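PDB 6SQX: peptide-binding protein from Photobacterium damsela subsp. piscicida, which probably acts as a secreted NlpC/P60-type cysteine endopeptidase that cleaves the cell-wall peptidoglycan of potentially competing bacteria. Local coordinates for residues A[66-71]-A[221-226]. Sequence-based numbering, arbitrary orientation. Where two conformers were deposited one is given.
Sequences FQWSDD and SFITQW
Trp68 is the one residue of 66-71 that reaches the helical segment 221-226, laying its indole across Ile223 and bringing its benzo rim up against Phe222 and Trp226. The approach to it is a single 3-10 turn, 66-68, closed by Phe66 O, which accepts from both Ser69 N and Ser69 OG. With chi1 at -73°, Trp68 CG stands anti to the carbonyl carbon, and the indole extends from the turn toward the helix. Ile223 packs over one face of this ring, its side chain running opposite to that of Trp68: its CG1 sits over the six-membered ring, 3.9 Å from the centroid, in a CH-pi contact, while CD1 lies over Trp68 CG and CG2 meets Trp68 CE3. The far rim meets the two aromatic residues. Trp68 CZ3 points at the five-membered ring of Trp226, 4.0 Å from Trp226 CD1, in a T-shaped stack with planes at 88°. Trp68 CH2 touches the edge of the Phe222 ring at CE1, 4.2 Å away. The meeting is thus wholly apolar, and the indole nitrogens bond elsewhere, Trp68 NE1 to Gly143 O and Trp226 NE1 to Tyr65 OH, which, with the packing, limits how each ring can rotate. Beyond Trp68, Ser69 starts an ST turn to Asp71 N; Asp70 within it forms a salt bridge with Arg142. The contact thus packs the loop after helix 50-64 against the short helix 220-226, beside strand 142-145 of the antiparallel sheet, probably that of the SH3b1-type domain, which also holds strand 186-192: Arg142 touches Trp68 and Ile223, Ile144 touches Phe222 and Trp226, and Phe222 also reaches strand 277-281 of the other five-stranded sheet.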
ATOM      1  N   PHE A  66     -13.267  -6.448   8.976  1.00 20.62           N
ATOM      2  CA  PHE A  66     -14.557  -6.453   8.286  1.00 20.70           C
ATOM      3  C   PHE A  66     -14.845  -7.802   7.650  1.00 20.51           C
ATOM      4  O   PHE A  66     -16.008  -8.241   7.622  1.00 21.62           O
ATOM      5  CB  PHE A  66     -14.533  -5.376   7.207  1.00 20.57           C
ATOM      6  CG  PHE A  66     -15.805  -5.288   6.432  1.00 21.56           C
ATOM      7  CD1 PHE A  66     -16.968  -4.804   7.021  1.00 22.38           C
ATOM      8  CD2 PHE A  66     -15.839  -5.666   5.101  1.00 22.47           C
ATOM      9  CE1 PHE A  66     -18.150  -4.700   6.268  1.00 24.68           C
ATOM     10  CE2 PHE A  66     -17.012  -5.559   4.336  1.00 24.22           C
ATOM     11  CZ  PHE A  66     -18.167  -5.088   4.947  1.00 24.75           C
ATOM     12  N   GLN A  67     -13.827  -8.489   7.126  1.00 20.24           N
ATOM     13  CA  GLN A  67     -14.106  -9.771   6.467  1.00 19.27           C
ATOM     14  C   GLN A  67     -14.529 -10.854   7.447  1.00 19.64           C
ATOM     15  O   GLN A  67     -14.990 -11.910   7.014  1.00 21.38           O
ATOM     16  CB  GLN A  67     -12.890 -10.266   5.659  1.00 20.55           C
ATOM     17  CG  GLN A  67     -12.432  -9.287   4.588  1.00 20.68           C
ATOM     18  CD  GLN A  67     -13.503  -8.919   3.584  1.00 20.60           C
ATOM     19  OE1 GLN A  67     -14.487  -9.637   3.378  1.00 20.66           O
ATOM     20  NE2 GLN A  67     -13.277  -7.818   2.913  1.00 20.95           N
ATOM     21  N   TRP A  68     -14.321 -10.645   8.745  1.00 20.30           N
ATOM     22  CA  TRP A  68     -14.756 -11.589   9.760  1.00 20.40           C
ATOM     23  C   TRP A  68     -16.082 -11.177  10.355  1.00 21.82           C
ATOM     24  O   TRP A  68     -16.585 -11.844  11.268  1.00 22.95           O
ATOM     25  CB  TRP A  68     -13.695 -11.728  10.860  1.00 20.82           C
ATOM     26  CG  TRP A  68     -12.473 -12.475  10.471  1.00 21.46           C
ATOM     27  CD1 TRP A  68     -12.196 -13.052   9.253  1.00 20.90           C
ATOM     28  CD2 TRP A  68     -11.308 -12.685  11.289  1.00 20.69           C
ATOM     29  NE1 TRP A  68     -10.935 -13.653   9.287  1.00 20.54           N
ATOM     30  CE2 TRP A  68     -10.384 -13.433  10.520  1.00 21.51           C
ATOM     31  CE3 TRP A  68     -10.971 -12.338  12.604  1.00 21.61           C
ATOM     32  CZ2 TRP A  68      -9.134 -13.822  11.025  1.00 22.04           C
ATOM     33  CZ3 TRP A  68      -9.739 -12.749  13.104  1.00 21.06           C
ATOM     34  CH2 TRP A  68      -8.831 -13.460  12.311  1.00 21.90           C
ATOM     35  N   SER A  69     -16.697 -10.130   9.802  1.00 22.91           N
ATOM     36  CA  SER A  69     -17.921  -9.584  10.374  1.00 23.96           C
ATOM     37  C   SER A  69     -19.165 -10.155   9.704  1.00 24.41           C
ATOM     38  O   SER A  69     -19.128 -10.686   8.602  1.00 24.67           O
ATOM     39  CB  SER A  69     -17.938  -8.055  10.285  1.00 25.77           C
ATOM     40  OG  SER A  69     -18.361  -7.597   9.014  1.00 25.92           O
ATOM     41  N   ASP A  70     -20.283 -10.030  10.401  1.00 25.15           N
ATOM     42  CA  ASP A  70     -21.514 -10.541   9.832  1.00 28.58           C
ATOM     43  C   ASP A  70     -21.959  -9.722   8.630  1.00 30.73           C
ATOM     44  O   ASP A  70     -22.797 -10.201   7.858  1.00 33.66           O
ATOM     45  CB  ASP A  70     -22.623 -10.568  10.897  1.00 30.01           C
ATOM     46  CG  ASP A  70     -22.431 -11.673  11.925  1.00 32.37           C
ATOM     47  OD1 ASP A  70     -21.555 -12.547  11.694  1.00 32.00           O
ATOM     48  OD2 ASP A  70     -23.173 -11.678  12.947  1.00 34.23           O
ATOM     49  N   ASP A  71     -21.418  -8.505   8.463  1.00 31.22           N
ATOM     50  CA  ASP A  71     -21.804  -7.587   7.391  1.00 33.14           C
ATOM     51  C   ASP A  71     -21.226  -7.983   6.032  1.00 29.33           C
ATOM     52  O   ASP A  71     -21.789  -7.617   4.992  1.00 32.53           O
ATOM     53  CB  ASP A  71     -21.324  -6.167   7.728  1.00 36.09           C
ATOM     54  CG  ASP A  71     -21.995  -5.588   8.967  1.00 41.86           C
ATOM     55  OD1 ASP A  71     -23.209  -5.833   9.164  1.00 43.64           O
ATOM     56  OD2 ASP A  71     -21.303  -4.893   9.754  1.00 44.68           O
ATOM     57  N   SER A 221     -13.934 -20.692  16.763  1.00 24.55           N
ATOM     58  CA  SER A 221     -13.026 -20.749  17.904  0.53 24.64           C
ATOM     59  C   SER A 221     -11.736 -19.991  17.617  1.00 23.47           C
ATOM     60  O   SER A 221     -11.206 -19.299  18.508  1.00 23.03           O
ATOM     61  CB  SER A 221     -12.740 -22.200  18.292  0.53 25.89           C
ATOM     62  OG  SER A 221     -13.910 -22.821  18.815  0.53 27.30           O
ATOM     63  N   PHE A 222     -11.217 -20.112  16.390  1.00 22.68           N
ATOM     64  CA  PHE A 222     -10.006 -19.386  16.027  1.00 21.36           C
ATOM     65  C   PHE A 222     -10.195 -17.885  16.228  1.00 21.72           C
ATOM     66  O   PHE A 222      -9.316 -17.189  16.771  1.00 23.79           O
ATOM     67  CB  PHE A 222      -9.600 -19.716  14.575  1.00 21.60           C
ATOM     68  CG  PHE A 222      -8.323 -19.055  14.153  1.00 21.49           C
ATOM     69  CD1 PHE A 222      -8.302 -17.728  13.742  1.00 22.46           C
ATOM     70  CD2 PHE A 222      -7.129 -19.767  14.187  1.00 21.30           C
ATOM     71  CE1 PHE A 222      -7.086 -17.118  13.347  1.00 22.72           C
ATOM     72  CE2 PHE A 222      -5.931 -19.177  13.805  1.00 22.78           C
ATOM     73  CZ  PHE A 222      -5.905 -17.853  13.375  1.00 23.36           C
ATOM     74  N   ILE A 223     -11.326 -17.357  15.760  1.00 21.74           N
ATOM     75  CA  ILE A 223     -11.579 -15.924  15.859  1.00 22.46           C
ATOM     76  C   ILE A 223     -11.792 -15.509  17.308  1.00 23.35           C
ATOM     77  O   ILE A 223     -11.254 -14.490  17.753  1.00 25.32           O
ATOM     78  CB  ILE A 223     -12.766 -15.544  14.963  1.00 23.39           C
ATOM     79  CG1 ILE A 223     -12.385 -15.723  13.502  1.00 23.32           C
ATOM     80  CG2 ILE A 223     -13.204 -14.121  15.217  1.00 23.42           C
ATOM     81  CD1 ILE A 223     -13.582 -15.488  12.539  1.00 23.94           C
ATOM     82  N   THR A 224     -12.564 -16.292  18.068  1.00 24.53           N
ATOM     83  CA  THR A 224     -12.755 -16.013  19.491  1.00 25.77           C
ATOM     84  C   THR A 224     -11.417 -15.939  20.222  1.00 26.21           C
ATOM     85  O   THR A 224     -11.174 -15.019  21.020  1.00 28.30           O
ATOM     86  CB  THR A 224     -13.657 -17.086  20.120  1.00 27.43           C
ATOM     87  OG1 THR A 224     -14.956 -17.029  19.516  1.00 28.40           O
ATOM     88  CG2 THR A 224     -13.814 -16.859  21.638  1.00 29.24           C
ATOM     89  N   GLN A 225     -10.542 -16.913  19.982  1.00 24.64           N
ATOM     90  CA  GLN A 225      -9.273 -16.918  20.692  1.00 24.16           C
ATOM     91  C   GLN A 225      -8.361 -15.799  20.197  1.00 24.55           C
ATOM     92  O   GLN A 225      -7.640 -15.186  20.995  1.00 25.40           O
ATOM     93  CB  GLN A 225      -8.604 -18.281  20.522  1.00 26.01           C
ATOM     94  CG  GLN A 225      -9.361 -19.426  21.172  1.00 30.66           C
ATOM     95  CD  GLN A 225      -9.732 -19.118  22.619  1.00 35.81           C
ATOM     96  OE1 GLN A 225      -8.879 -18.704  23.415  1.00 37.72           O
ATOM     97  NE2 GLN A 225     -11.014 -19.306  22.965  1.00 39.47           N
ATOM     98  N   TRP A 226      -8.400 -15.496  18.891  1.00 23.41           N
ATOM     99  CA  TRP A 226      -7.583 -14.404  18.355  1.00 23.70           C
ATOM    100  C   TRP A 226      -7.820 -13.117  19.144  1.00 26.67           C
ATOM    101  O   TRP A 226      -6.869 -12.434  19.553  1.00 26.19           O
ATOM    102  CB  TRP A 226      -7.943 -14.185  16.881  1.00 24.06           C
ATOM    103  CG  TRP A 226      -7.185 -13.084  16.256  1.00 24.50           C
ATOM    104  CD1 TRP A 226      -7.472 -11.735  16.297  1.00 25.18           C
ATOM    105  CD2 TRP A 226      -6.008 -13.224  15.459  1.00 24.83           C
ATOM    106  NE1 TRP A 226      -6.515 -11.030  15.576  1.00 25.51           N
ATOM    107  CE2 TRP A 226      -5.626 -11.926  15.029  1.00 25.21           C
ATOM    108  CE3 TRP A 226      -5.247 -14.328  15.048  1.00 25.83           C
ATOM    109  CZ2 TRP A 226      -4.499 -11.706  14.226  1.00 25.98           C
ATOM    110  CZ3 TRP A 226      -4.132 -14.114  14.231  1.00 25.90           C
ATOM    111  CH2 TRP A 226      -3.765 -12.804  13.833  1.00 25.55           C
TER